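Local structure of unsaturated glucuronyl hydrolase (2ZZR) at residues N178-F183 / I255-R260; L171-L176 / S214-T219; M1-V6 / H201-A206. The protein hydrolyses unsaturated hyaluronate, chondroitin and heparin disaccharides, releasing the 4-deoxy-4,5-didehydro uronic acid from its amino-sugar partner. All blocks are in the same frame, centred on the assembly; numbering follows the deposited sequence.

Interaction 1: N178-F183 / I255-R260; sequences NIQLLF and IPLSYR
Leu257 O, in the helical turn that Gln180 packs against, accepts a bond from Arg260 NE at 2.8 Å. The bond is nearly straight, with an angle of 165° at the hydrogen, and the donor lies in the carbonyl plane on a lone pair. It joins residues three apart on helix 245-262, and the contact as a whole is a buried helix-to-helix interface with the start of helix 180-189, within the (alpha/alpha)6 barrel of glycoside hydrolase family 88. The closest pair of backbone positions is Gln180 CA and Ser258 CA, 6.9 Å apart.

Arg260 reaches back to Leu257 because its chain bends at chi3 (-61°), which turns NE toward the carbonyl. Its NH2 forms a salt bridge with OXT of Trp397, giving the guanidinium a second partner in the C-terminal carboxylate. The amide end of Gln180 meets the edge of that guanidinium, the two planes standing 49° apart, and has Arg260 NH2, Leu257 O and Ser258 OG close by. The aliphatic part and amide carbon of Gln180 pack on Leu257, crossing it at about a right angle: Gln180 CD is 3.6 Å and Gln180 CG 4.1 Å from Leu257 CB.

Ser258 OG is bonded to Gly254 O one turn earlier, while Phe183 approaches the backbone of Ser258, its CE1 lying 4.2 Å from Ser258 CA. Helix 245-262 is kinked beside this interface because the N of Pro256 has no bond to the preceding turn. Close to the other end of the contact, Asn178 ND2 bonds to the backbone O of Asp174, the probable proton donor. From Ile179, the terminal methyl CD1 comes to 3.6 Å from Ser258 OG.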
ATOM      1  N   ASN A 178       5.162   5.854   1.492  1.00 13.13           N
ATOM      2  CA  ASN A 178       6.041   6.670   0.658  1.00 13.01           C
ATOM      3  C   ASN A 178       7.377   7.038   1.307  1.00 12.70           C
ATOM      4  O   ASN A 178       8.334   7.385   0.615  1.00 12.98           O
ATOM      5  CB  ASN A 178       5.281   7.903   0.166  1.00 12.89           C
ATOM      6  CG  ASN A 178       4.231   7.543  -0.867  1.00 13.13           C
ATOM      7  OD1 ASN A 178       4.529   7.445  -2.053  1.00 12.86           O
ATOM      8  ND2 ASN A 178       3.000   7.317  -0.418  1.00 13.89           N
ATOM      9  N   ILE A 179       7.458   6.923   2.630  1.00 12.42           N
ATOM     10  CA  ILE A 179       8.726   7.186   3.324  1.00 12.43           C
ATOM     11  C   ILE A 179       9.721   6.020   3.172  1.00 12.12           C
ATOM     12  O   ILE A 179      10.895   6.150   3.506  1.00 12.69           O
ATOM     13  CB  ILE A 179       8.537   7.557   4.827  1.00 12.62           C
ATOM     14  CG1 ILE A 179       7.958   6.388   5.634  1.00 12.38           C
ATOM     15  CG2 ILE A 179       7.672   8.819   4.961  1.00 12.92           C
ATOM     16  CD1 ILE A 179       7.919   6.618   7.164  1.00 12.64           C
ATOM     17  N   GLN A 180       9.256   4.888   2.659  1.00 12.45           N
ATOM     18  CA  GLN A 180      10.158   3.754   2.433  1.00 12.33           C
ATOM     19  C   GLN A 180      11.230   4.148   1.417  1.00 12.87           C
ATOM     20  O   GLN A 180      12.403   3.767   1.544  1.00 13.02           O
ATOM     21  CB  GLN A 180       9.385   2.502   2.001  1.00 12.44           C
ATOM     22  CG  GLN A 180       8.233   2.105   2.957  1.00 13.19           C
ATOM     23  CD  GLN A 180       8.595   2.178   4.445  1.00 14.04           C
ATOM     24  OE1 GLN A 180       7.864   2.768   5.247  1.00 16.39           O
ATOM     25  NE2 GLN A 180       9.707   1.569   4.816  1.00 10.85           N
ATOM     26  N   LEU A 181      10.817   4.956   0.443  1.00 12.52           N
ATOM     27  CA  LEU A 181      11.718   5.555  -0.543  1.00 13.13           C
ATOM     28  C   LEU A 181      12.855   6.311   0.137  1.00 13.24           C
ATOM     29  O   LEU A 181      14.009   6.249  -0.303  1.00 13.48           O
ATOM     30  CB  LEU A 181      10.916   6.498  -1.458  1.00 12.68           C
ATOM     31  CG  LEU A 181      11.648   7.410  -2.450  1.00 12.59           C
ATOM     32  CD1 LEU A 181      12.456   6.574  -3.441  1.00 13.40           C
ATOM     33  CD2 LEU A 181      10.640   8.288  -3.170  1.00 13.25           C
ATOM     34  N   LEU A 182      12.529   7.014   1.221  1.00 13.84           N
ATOM     35  CA  LEU A 182      13.526   7.786   1.962  1.00 14.23           C
ATOM     36  C   LEU A 182      14.492   6.902   2.749  1.00 14.64           C
ATOM     37  O   LEU A 182      15.687   7.198   2.808  1.00 14.80           O
ATOM     38  CB  LEU A 182      12.859   8.816   2.874  1.00 14.30           C
ATOM     39  CG  LEU A 182      11.945   9.802   2.146  1.00 14.85           C
ATOM     40  CD1 LEU A 182      11.360  10.785   3.141  1.00 16.37           C
ATOM     41  CD2 LEU A 182      12.689  10.539   1.024  1.00 16.24           C
ATOM     42  N   PHE A 183      13.986   5.816   3.338  1.00 14.75           N
ATOM     43  CA  PHE A 183      14.861   4.845   4.003  1.00 15.28           C
ATOM     44  C   PHE A 183      15.829   4.211   3.001  1.00 15.57           C
ATOM     45  O   PHE A 183      16.989   3.966   3.338  1.00 15.86           O
ATOM     46  CB  PHE A 183      14.064   3.756   4.727  1.00 15.22           C
ATOM     47  CG  PHE A 183      13.414   4.216   6.020  1.00 15.45           C
ATOM     48  CD1 PHE A 183      12.044   4.062   6.210  1.00 15.86           C
ATOM     49  CD2 PHE A 183      14.175   4.773   7.051  1.00 15.44           C
ATOM     50  CE1 PHE A 183      11.433   4.463   7.404  1.00 15.12           C
ATOM     51  CE2 PHE A 183      13.576   5.181   8.248  1.00 15.25           C
ATOM     52  CZ  PHE A 183      12.199   5.025   8.423  1.00 15.24           C
ATOM     53  N   ILE A 255       3.255   0.486   8.950  1.00 10.27           N
ATOM     54  CA  ILE A 255       3.927   0.323  10.241  1.00 10.71           C
ATOM     55  C   ILE A 255       5.058  -0.729  10.186  1.00 10.26           C
ATOM     56  O   ILE A 255       6.200  -0.395  10.489  1.00 10.94           O
ATOM     57  CB  ILE A 255       2.936   0.051  11.414  1.00 10.62           C
ATOM     58  CG1 ILE A 255       2.068   1.288  11.678  1.00 10.96           C
ATOM     59  CG2 ILE A 255       3.715  -0.347  12.680  1.00 11.44           C
ATOM     60  CD1 ILE A 255       0.867   1.024  12.594  1.00 11.23           C
ATOM     61  N   PRO A 256       4.749  -1.992   9.805  1.00 10.66           N
ATOM     62  CA  PRO A 256       5.855  -2.970   9.728  1.00 10.54           C
ATOM     63  C   PRO A 256       6.957  -2.591   8.732  1.00 10.62           C
ATOM     64  O   PRO A 256       8.136  -2.868   8.991  1.00 10.53           O
ATOM     65  CB  PRO A 256       5.158  -4.285   9.340  1.00 10.55           C
ATOM     66  CG  PRO A 256       3.833  -3.878   8.775  1.00 10.79           C
ATOM     67  CD  PRO A 256       3.450  -2.620   9.508  1.00 10.33           C
ATOM     68  N   LEU A 257       6.593  -1.947   7.622  1.00 10.37           N
ATOM     69  CA  LEU A 257       7.608  -1.497   6.665  1.00 10.84           C
ATOM     70  C   LEU A 257       8.601  -0.541   7.335  1.00 11.20           C
ATOM     71  O   LEU A 257       9.816  -0.698   7.200  1.00 11.70           O
ATOM     72  CB  LEU A 257       6.963  -0.838   5.441  1.00 10.53           C
ATOM     73  CG  LEU A 257       6.295  -1.775   4.437  1.00 10.96           C
ATOM     74  CD1 LEU A 257       5.581  -0.960   3.374  1.00 11.12           C
ATOM     75  CD2 LEU A 257       7.319  -2.707   3.783  1.00 10.85           C
ATOM     76  N   SER A 258       8.081   0.423   8.091  1.00 11.46           N
ATOM     77  CA  SER A 258       8.935   1.358   8.828  1.00 11.99           C
ATOM     78  C   SER A 258       9.684   0.684   9.971  1.00 11.77           C
ATOM     79  O   SER A 258      10.834   1.042  10.266  1.00 12.07           O
ATOM     80  CB  SER A 258       8.107   2.521   9.362  1.00 12.40           C
ATOM     81  OG  SER A 258       7.490   3.199   8.289  1.00 14.05           O
ATOM     82  N   TYR A 259       9.036  -0.287  10.606  1.00 11.84           N
ATOM     83  CA  TYR A 259       9.665  -1.044  11.694  1.00 12.31           C
ATOM     84  C   TYR A 259      10.976  -1.703  11.242  1.00 12.64           C
ATOM     85  O   TYR A 259      11.948  -1.744  12.005  1.00 12.45           O
ATOM     86  CB  TYR A 259       8.708  -2.092  12.267  1.00 12.13           C
ATOM     87  CG  TYR A 259       9.371  -2.981  13.299  1.00 12.56           C
ATOM     88  CD1 TYR A 259       9.493  -2.573  14.627  1.00 12.20           C
ATOM     89  CD2 TYR A 259       9.903  -4.221  12.937  1.00 12.47           C
ATOM     90  CE1 TYR A 259      10.113  -3.392  15.573  1.00 12.55           C
ATOM     91  CE2 TYR A 259      10.530  -5.037  13.871  1.00 12.08           C
ATOM     92  CZ  TYR A 259      10.636  -4.617  15.185  1.00 12.63           C
ATOM     93  OH  TYR A 259      11.263  -5.428  16.107  1.00 12.93           O
ATOM     94  N   ARG A 260      11.007  -2.211  10.009  1.00 12.60           N
ATOM     95  CA  ARG A 260      12.245  -2.799   9.467  1.00 12.85           C
ATOM     96  C   ARG A 260      13.428  -1.875   9.702  1.00 13.38           C
ATOM     97  O   ARG A 260      14.526  -2.321  10.025  1.00 13.65           O
ATOM     98  CB  ARG A 260      12.158  -2.992   7.958  1.00 12.81           C
ATOM     99  CG  ARG A 260      11.094  -3.928   7.450  1.00 11.86           C
ATOM    100  CD  ARG A 260      11.124  -3.911   5.921  1.00 12.34           C
ATOM    101  NE  ARG A 260      10.842  -2.572   5.388  1.00 12.53           N
ATOM    102  CZ  ARG A 260      11.220  -2.131   4.190  1.00 12.96           C
ATOM    103  NH1 ARG A 260      11.914  -2.915   3.366  1.00 13.32           N
ATOM    104  NH2 ARG A 260      10.909  -0.896   3.812  1.00 12.04           N
TER

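Interaction 2: L171-L176 / S214-T219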
ATOM      1  N   LEU A 171      -0.656  16.013   6.756  1.00 16.08           N
ATOM      2  CA  LEU A 171      -0.156  14.742   6.228  1.00 15.51           C
ATOM      3  C   LEU A 171      -1.336  13.822   5.942  1.00 15.49           C
ATOM      4  O   LEU A 171      -2.428  14.007   6.487  1.00 15.54           O
ATOM      5  CB  LEU A 171       0.829  14.074   7.205  1.00 15.64           C
ATOM      6  CG  LEU A 171       0.377  13.650   8.614  1.00 14.89           C
ATOM      7  CD1 LEU A 171      -0.453  12.357   8.619  1.00 16.32           C
ATOM      8  CD2 LEU A 171       1.585  13.492   9.543  1.00 15.15           C
ATOM      9  N   ILE A 172      -1.111  12.820   5.097  1.00 15.06           N
ATOM     10  CA  ILE A 172      -2.122  11.812   4.805  1.00 15.47           C
ATOM     11  C   ILE A 172      -1.511  10.453   5.154  1.00 15.19           C
ATOM     12  O   ILE A 172      -0.304  10.268   5.019  1.00 15.24           O
ATOM     13  CB  ILE A 172      -2.600  11.904   3.328  1.00 15.19           C
ATOM     14  CG1 ILE A 172      -3.288  13.265   3.097  1.00 16.04           C
ATOM     15  CG2 ILE A 172      -3.545  10.752   2.969  1.00 16.53           C
ATOM     16  CD1 ILE A 172      -3.686  13.539   1.657  1.00 16.08           C
ATOM     17  N   ILE A 173      -2.335   9.530   5.639  1.00 15.34           N
ATOM     18  CA  ILE A 173      -1.825   8.272   6.197  1.00 15.50           C
ATOM     19  C   ILE A 173      -1.069   7.412   5.175  1.00 15.58           C
ATOM     20  O   ILE A 173      -0.149   6.665   5.543  1.00 15.33           O
ATOM     21  CB  ILE A 173      -2.940   7.442   6.892  1.00 15.54           C
ATOM     22  CG1 ILE A 173      -2.315   6.304   7.719  1.00 15.59           C
ATOM     23  CG2 ILE A 173      -3.992   6.966   5.880  1.00 16.02           C
ATOM     24  CD1 ILE A 173      -3.261   5.628   8.684  1.00 15.68           C
ATOM     25  N   ASP A 174      -1.435   7.529   3.899  1.00 15.64           N
ATOM     26  CA  ASP A 174      -0.752   6.728   2.874  1.00 15.78           C
ATOM     27  C   ASP A 174       0.717   7.123   2.690  1.00 15.10           C
ATOM     28  O   ASP A 174       1.495   6.388   2.077  1.00 15.05           O
ATOM     29  CB  ASP A 174      -1.527   6.710   1.545  1.00 16.31           C
ATOM     30  CG  ASP A 174      -1.511   8.042   0.812  1.00 18.37           C
ATOM     31  OD1 ASP A 174      -1.993   8.060  -0.336  1.00 22.93           O
ATOM     32  OD2 ASP A 174      -1.031   9.067   1.347  1.00 20.65           O
ATOM     33  N   CYS A 175       1.110   8.268   3.249  1.00 14.52           N
ATOM     34  CA  CYS A 175       2.505   8.693   3.179  1.00 14.15           C
ATOM     35  C   CYS A 175       3.430   7.725   3.934  1.00 13.87           C
ATOM     36  O   CYS A 175       4.639   7.700   3.694  1.00 13.96           O
ATOM     37  CB  CYS A 175       2.692  10.133   3.668  1.00 14.30           C
ATOM     38  SG  CYS A 175       4.237  10.882   3.091  1.00 15.32           S
ATOM     39  N   LEU A 176       2.856   6.929   4.837  1.00 13.49           N
ATOM     40  CA  LEU A 176       3.605   5.856   5.509  1.00 13.67           C
ATOM     41  C   LEU A 176       4.265   4.898   4.513  1.00 13.49           C
ATOM     42  O   LEU A 176       5.351   4.380   4.777  1.00 13.70           O
ATOM     43  CB  LEU A 176       2.705   5.074   6.469  1.00 13.56           C
ATOM     44  CG  LEU A 176       2.273   5.798   7.755  1.00 13.84           C
ATOM     45  CD1 LEU A 176       1.411   4.877   8.586  1.00 14.47           C
ATOM     46  CD2 LEU A 176       3.478   6.270   8.562  1.00 14.50           C
ATOM     47  N   SER A 214      -7.237   2.956  17.948  1.00 18.17           N
ATOM     48  CA  SER A 214      -6.519   2.222  16.893  1.00 18.06           C
ATOM     49  C   SER A 214      -7.105   2.376  15.484  1.00 18.37           C
ATOM     50  O   SER A 214      -6.583   1.801  14.529  1.00 17.95           O
ATOM     51  CB  SER A 214      -6.321   0.741  17.256  1.00 18.09           C
ATOM     52  OG  SER A 214      -5.266   0.600  18.199  1.00 18.52           O
ATOM     53  N   SER A 215      -8.180   3.153  15.346  1.00 18.25           N
ATOM     54  CA  SER A 215      -8.680   3.492  14.015  1.00 18.41           C
ATOM     55  C   SER A 215      -7.789   4.569  13.386  1.00 18.70           C
ATOM     56  O   SER A 215      -6.904   5.123  14.043  1.00 19.18           O
ATOM     57  CB  SER A 215     -10.143   3.944  14.072  1.00 18.22           C
ATOM     58  OG  SER A 215     -10.246   5.230  14.650  1.00 17.71           O
ATOM     59  N   ALA A 216      -8.018   4.866  12.111  1.00 19.05           N
ATOM     60  CA  ALA A 216      -7.165   5.799  11.390  1.00 19.47           C
ATOM     61  C   ALA A 216      -7.946   6.979  10.842  1.00 19.62           C
ATOM     62  O   ALA A 216      -9.025   6.799  10.272  1.00 19.93           O
ATOM     63  CB  ALA A 216      -6.452   5.076  10.248  1.00 19.25           C
ATOM     64  N   PHE A 217      -7.397   8.178  11.030  1.00 20.01           N
ATOM     65  CA  PHE A 217      -7.768   9.339  10.224  1.00 20.09           C
ATOM     66  C   PHE A 217      -7.160   9.160   8.833  1.00 20.01           C
ATOM     67  O   PHE A 217      -6.193   8.418   8.656  1.00 20.05           O
ATOM     68  CB  PHE A 217      -7.203  10.632  10.814  1.00 20.43           C
ATOM     69  CG  PHE A 217      -7.917  11.128  12.037  1.00 21.39           C
ATOM     70  CD1 PHE A 217      -7.227  11.289  13.233  1.00 21.82           C
ATOM     71  CD2 PHE A 217      -9.272  11.465  11.991  1.00 22.61           C
ATOM     72  CE1 PHE A 217      -7.875  11.770  14.374  1.00 22.90           C
ATOM     73  CE2 PHE A 217      -9.927  11.935  13.126  1.00 22.31           C
ATOM     74  CZ  PHE A 217      -9.223  12.095  14.315  1.00 22.45           C
ATOM     75  N   HIS A 218      -7.724   9.850   7.851  1.00 19.71           N
ATOM     76  CA  HIS A 218      -7.118   9.936   6.526  1.00 19.62           C
ATOM     77  C   HIS A 218      -6.055  11.026   6.542  1.00 19.05           C
ATOM     78  O   HIS A 218      -4.926  10.822   6.086  1.00 18.73           O
ATOM     79  CB  HIS A 218      -8.203  10.244   5.478  1.00 20.00           C
ATOM     80  CG  HIS A 218      -7.668  10.645   4.137  1.00 21.02           C
ATOM     81  ND1 HIS A 218      -7.572   9.769   3.079  1.00 22.66           N
ATOM     82  CD2 HIS A 218      -7.224  11.838   3.677  1.00 21.86           C
ATOM     83  CE1 HIS A 218      -7.076  10.399   2.030  1.00 22.34           C
ATOM     84  NE2 HIS A 218      -6.861  11.658   2.364  1.00 23.16           N
ATOM     85  N   THR A 219      -6.436  12.177   7.094  1.00 18.37           N
ATOM     86  CA  THR A 219      -5.643  13.396   7.062  1.00 18.08           C
ATOM     87  C   THR A 219      -5.428  13.914   8.482  1.00 17.78           C
ATOM     88  O   THR A 219      -6.306  13.768   9.341  1.00 17.95           O
ATOM     89  CB  THR A 219      -6.383  14.483   6.225  1.00 18.23           C
ATOM     90  OG1 THR A 219      -6.438  14.080   4.853  1.00 18.49           O
ATOM     91  CG2 THR A 219      -5.690  15.831   6.300  1.00 17.97           C
TER
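Ile172 lays its CG2 methyl over one face of the His218 ring, 3.7 Å from the ring centroid and 22° off the normal, a CH-pi contact displaced toward the rim. The two side chains lie side by side and point the same way; on His218, chi1 (168°) sets CG anti to the backbone N. Thr219 OG1 sits at the edge of that ring, in its plane, and is also 3.7 Å from Ile172 CG1.

The backbones are joined by Ile173 N to His218 O, 2.9 Å long with an angle of 151° at the hydrogen. His218 O also receives a CA-H...O contact from Ile172 CA at 3.2 Å, and Thr219 CA meets Leu171 O in the same way at 3.3 Å.

This is the edge of a three-stranded antiparallel sheet, 170-172, 219-222 and 229-233, in which Ile172 and Thr219 form a non-hydrogen-bonded pair with their CA atoms 4.5 Å apart. On the far side of the middle strand His218 and Thr219 both bond to Val233, a classic beta bulge. Leu171 continues the ladder by bonding to Phe220.

Past the strand end, Ile173 packs its CD1 on Ala216 CB at 3.6 Å and also touches Trp250, a probable substrate-binding residue. Ile172 to Cys175 then form a type I turn, closed by Cys175 N to Ile172 O at 3.0 Å. That turn carries Asp174, the probable proton donor, whose OD2 bonds to His113 NE2 and whose OD1 lies close to OD1 of Asp114, the probable nucleophile. The side chain of Phe217 leads away from Ile173, toward Gly232, Thr234 and a bound sulfate, probably from the crystallisation liquor.

Interaction 3: M1-V6 / H201-A206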
ATOM      1  N   MET A   1      11.415   8.520  20.532  1.00 26.39           N
ATOM      2  CA  MET A   1      10.114   9.242  20.578  1.00 26.15           C
ATOM      3  C   MET A   1       8.989   8.339  21.080  1.00 25.40           C
ATOM      4  O   MET A   1       8.811   7.223  20.592  1.00 25.60           O
ATOM      5  CB  MET A   1       9.778   9.799  19.188  1.00 26.71           C
ATOM      6  CG  MET A   1       8.467  10.568  19.095  1.00 28.95           C
ATOM      7  SD  MET A   1       8.422  12.070  20.090  1.00 35.09           S
ATOM      8  CE  MET A   1       9.863  12.952  19.479  1.00 34.19           C
ATOM      9  N   LYS A   2       8.230   8.829  22.057  1.00 24.23           N
ATOM     10  CA  LYS A   2       7.102   8.087  22.601  1.00 23.38           C
ATOM     11  C   LYS A   2       5.911   8.092  21.647  1.00 22.31           C
ATOM     12  O   LYS A   2       5.621   9.103  21.007  1.00 22.29           O
ATOM     13  CB  LYS A   2       6.675   8.668  23.949  1.00 23.88           C
ATOM     14  CG  LYS A   2       7.648   8.401  25.088  1.00 26.16           C
ATOM     15  CD  LYS A   2       7.398   9.372  26.233  1.00 30.56           C
ATOM     16  CE  LYS A   2       8.272   9.070  27.434  1.00 32.87           C
ATOM     17  NZ  LYS A   2       8.080  10.113  28.485  1.00 35.35           N
ATOM     18  N   ILE A   3       5.245   6.946  21.550  1.00 21.04           N
ATOM     19  CA  ILE A   3       3.960   6.841  20.873  1.00 20.10           C
ATOM     20  C   ILE A   3       2.871   6.738  21.936  1.00 19.81           C
ATOM     21  O   ILE A   3       2.982   5.950  22.883  1.00 19.04           O
ATOM     22  CB  ILE A   3       3.907   5.637  19.892  1.00 19.85           C
ATOM     23  CG1 ILE A   3       4.958   5.807  18.781  1.00 20.09           C
ATOM     24  CG2 ILE A   3       2.507   5.487  19.289  1.00 19.91           C
ATOM     25  CD1 ILE A   3       5.085   4.600  17.851  1.00 20.09           C
ATOM     26  N   LYS A   4       1.830   7.555  21.783  1.00 19.40           N
ATOM     27  CA  LYS A   4       0.706   7.572  22.715  1.00 19.42           C
ATOM     28  C   LYS A   4       0.063   6.190  22.821  1.00 18.95           C
ATOM     29  O   LYS A   4       0.084   5.422  21.856  1.00 18.86           O
ATOM     30  CB  LYS A   4      -0.347   8.579  22.245  1.00 19.83           C
ATOM     31  CG  LYS A   4      -1.033   8.128  20.956  1.00 20.47           C
ATOM     32  CD  LYS A   4      -2.027   9.126  20.445  1.00 22.35           C
ATOM     33  CE  LYS A   4      -2.616   8.616  19.146  1.00 21.73           C
ATOM     34  NZ  LYS A   4      -3.618   9.574  18.623  1.00 23.21           N
ATOM     35  N   PRO A   5      -0.510   5.863  23.992  1.00 18.76           N
ATOM     36  CA  PRO A   5      -1.241   4.606  24.108  1.00 18.50           C
ATOM     37  C   PRO A   5      -2.404   4.508  23.114  1.00 18.71           C
ATOM     38  O   PRO A   5      -3.070   5.513  22.831  1.00 18.82           O
ATOM     39  CB  PRO A   5      -1.773   4.639  25.547  1.00 18.76           C
ATOM     40  CG  PRO A   5      -0.855   5.569  26.270  1.00 18.76           C
ATOM     41  CD  PRO A   5      -0.476   6.607  25.266  1.00 18.78           C
ATOM     42  N   VAL A   6      -2.615   3.308  22.581  1.00 18.25           N
ATOM     43  CA  VAL A   6      -3.787   3.001  21.760  1.00 18.70           C
ATOM     44  C   VAL A   6      -4.484   1.776  22.336  1.00 18.80           C
ATOM     45  O   VAL A   6      -3.838   0.909  22.935  1.00 18.36           O
ATOM     46  CB  VAL A   6      -3.441   2.760  20.251  1.00 18.47           C
ATOM     47  CG1 VAL A   6      -2.821   3.998  19.636  1.00 18.57           C
ATOM     48  CG2 VAL A   6      -2.535   1.529  20.068  1.00 18.96           C
ATOM     49  N   HIS A 201       8.533  11.877  10.200  1.00 14.58           N
ATOM     50  CA  HIS A 201       7.229  11.690   9.566  1.00 13.70           C
ATOM     51  C   HIS A 201       6.497  10.501  10.155  1.00 13.22           C
ATOM     52  O   HIS A 201       5.290  10.565  10.385  1.00 12.73           O
ATOM     53  CB  HIS A 201       7.326  11.524   8.051  1.00 13.72           C
ATOM     54  CG  HIS A 201       5.990  11.341   7.407  1.00 13.90           C
ATOM     55  ND1 HIS A 201       5.252  12.401   6.927  1.00 15.36           N
ATOM     56  CD2 HIS A 201       5.225  10.238   7.234  1.00 14.17           C
ATOM     57  CE1 HIS A 201       4.103  11.955   6.454  1.00 14.73           C
ATOM     58  NE2 HIS A 201       4.060  10.645   6.632  1.00 15.02           N
ATOM     59  N   PHE A 202       7.221   9.410  10.400  1.00 12.70           N
ATOM     60  CA  PHE A 202       6.586   8.260  11.003  1.00 12.60           C
ATOM     61  C   PHE A 202       5.927   8.609  12.341  1.00 12.66           C
ATOM     62  O   PHE A 202       4.759   8.306  12.555  1.00 12.31           O
ATOM     63  CB  PHE A 202       7.523   7.052  11.197  1.00 12.61           C
ATOM     64  CG  PHE A 202       6.811   5.903  11.836  1.00 12.31           C
ATOM     65  CD1 PHE A 202       6.063   5.019  11.060  1.00 12.96           C
ATOM     66  CD2 PHE A 202       6.770   5.782  13.225  1.00 12.88           C
ATOM     67  CE1 PHE A 202       5.332   3.990  11.654  1.00 12.85           C
ATOM     68  CE2 PHE A 202       6.049   4.766  13.827  1.00 13.47           C
ATOM     69  CZ  PHE A 202       5.319   3.863  13.040  1.00 13.11           C
ATOM     70  N   TYR A 203       6.679   9.246  13.236  1.00 13.15           N
ATOM     71  CA  TYR A 203       6.141   9.562  14.564  1.00 13.62           C
ATOM     72  C   TYR A 203       5.024  10.596  14.527  1.00 13.52           C
ATOM     73  O   TYR A 203       4.078  10.493  15.288  1.00 13.63           O
ATOM     74  CB  TYR A 203       7.250   9.964  15.539  1.00 14.01           C
ATOM     75  CG  TYR A 203       8.094   8.785  15.970  1.00 13.95           C
ATOM     76  CD1 TYR A 203       9.442   8.706  15.630  1.00 14.82           C
ATOM     77  CD2 TYR A 203       7.532   7.730  16.698  1.00 14.80           C
ATOM     78  CE1 TYR A 203      10.220   7.619  16.022  1.00 14.80           C
ATOM     79  CE2 TYR A 203       8.302   6.632  17.094  1.00 14.74           C
ATOM     80  CZ  TYR A 203       9.644   6.588  16.751  1.00 15.03           C
ATOM     81  OH  TYR A 203      10.421   5.511  17.134  1.00 15.90           O
ATOM     82  N   ALA A 204       5.134  11.573  13.631  1.00 13.67           N
ATOM     83  CA  ALA A 204       4.050  12.544  13.429  1.00 14.02           C
ATOM     84  C   ALA A 204       2.766  11.821  13.021  1.00 14.29           C
ATOM     85  O   ALA A 204       1.667  12.153  13.488  1.00 14.82           O
ATOM     86  CB  ALA A 204       4.451  13.581  12.389  1.00 14.04           C
ATOM     87  N   SER A 205       2.911  10.807  12.173  1.00 14.07           N
ATOM     88  CA  SER A 205       1.777   9.995  11.763  1.00 13.93           C
ATOM     89  C   SER A 205       1.248   9.156  12.931  1.00 14.07           C
ATOM     90  O   SER A 205       0.060   9.221  13.271  1.00 14.40           O
ATOM     91  CB  SER A 205       2.171   9.096  10.591  1.00 13.51           C
ATOM     92  OG  SER A 205       2.567   9.862   9.466  1.00 14.16           O
ATOM     93  N   ALA A 206       2.142   8.383  13.550  1.00 14.05           N
ATOM     94  CA  ALA A 206       1.772   7.447  14.614  1.00 14.58           C
ATOM     95  C   ALA A 206       1.032   8.129  15.760  1.00 14.89           C
ATOM     96  O   ALA A 206       0.085   7.576  16.318  1.00 15.24           O
ATOM     97  CB  ALA A 206       3.016   6.732  15.147  1.00 14.73           C
TER
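Met1 sets its CB over the centre of the Tyr203 ring, 3.6 Å from the centroid and 8° off the normal, a CH-pi contact from directly above the face. With CG anti to the backbone N (chi1 -180°), the next carbon runs across the same face, Met1 CG lying 3.6 Å from Tyr203 CG, while the two side chains slide past each other in opposite directions. Phe202 CD2 backs the opposite face of the ring, and the phenol OH bonds to Asp264 OD2.

Two residues on, Ile3 crosses Tyr203 at about a right angle and uses its edge: Ile3 CG1 is in the ring plane, 3.8 Å from Tyr203 CD2. Its CD1 goes further, to 4.0 Å from Ala206 CB and to the edge of Phe202. Lys4 follows with an extended chain that passes the carbonyl end of Ala206; its NZ pairs with Asp212 and bonds to Val210 O.

The N-terminal arm, which has no regular secondary structure here, is thus laid against helix 192-209 at Phe202, Tyr203 and Ala206, with Asn207 bonding its backbone at Lys2 and Lys4, while helix 265-280 touches Ile3 and Val6.

How the interactions relate
Helix 192-209 ties the three contacts together. Phe202, part of interaction 3, reaches interaction 1, its CD1 lying 3.6 Å from Ser258 OG, and His201 CD2 is 3.6 Å from Ile179 CG2. The same helix backs interaction 2, where His201 NE2 approaches Cys175 CB to 3.3 Å and Ser205 CB is 3.7 Å from Leu176 CD2. Helix 175-178 of interaction 2 is followed by helix 180-189 of interaction 1, and the segments of the two alternate along the chain. Interaction 2 holds Asp174, the probable proton donor; Ile179 of interaction 1 has its side chain about 9 Å from that of Asp174, while the centre of interaction 3 lies about 12 Å from that of interaction 2.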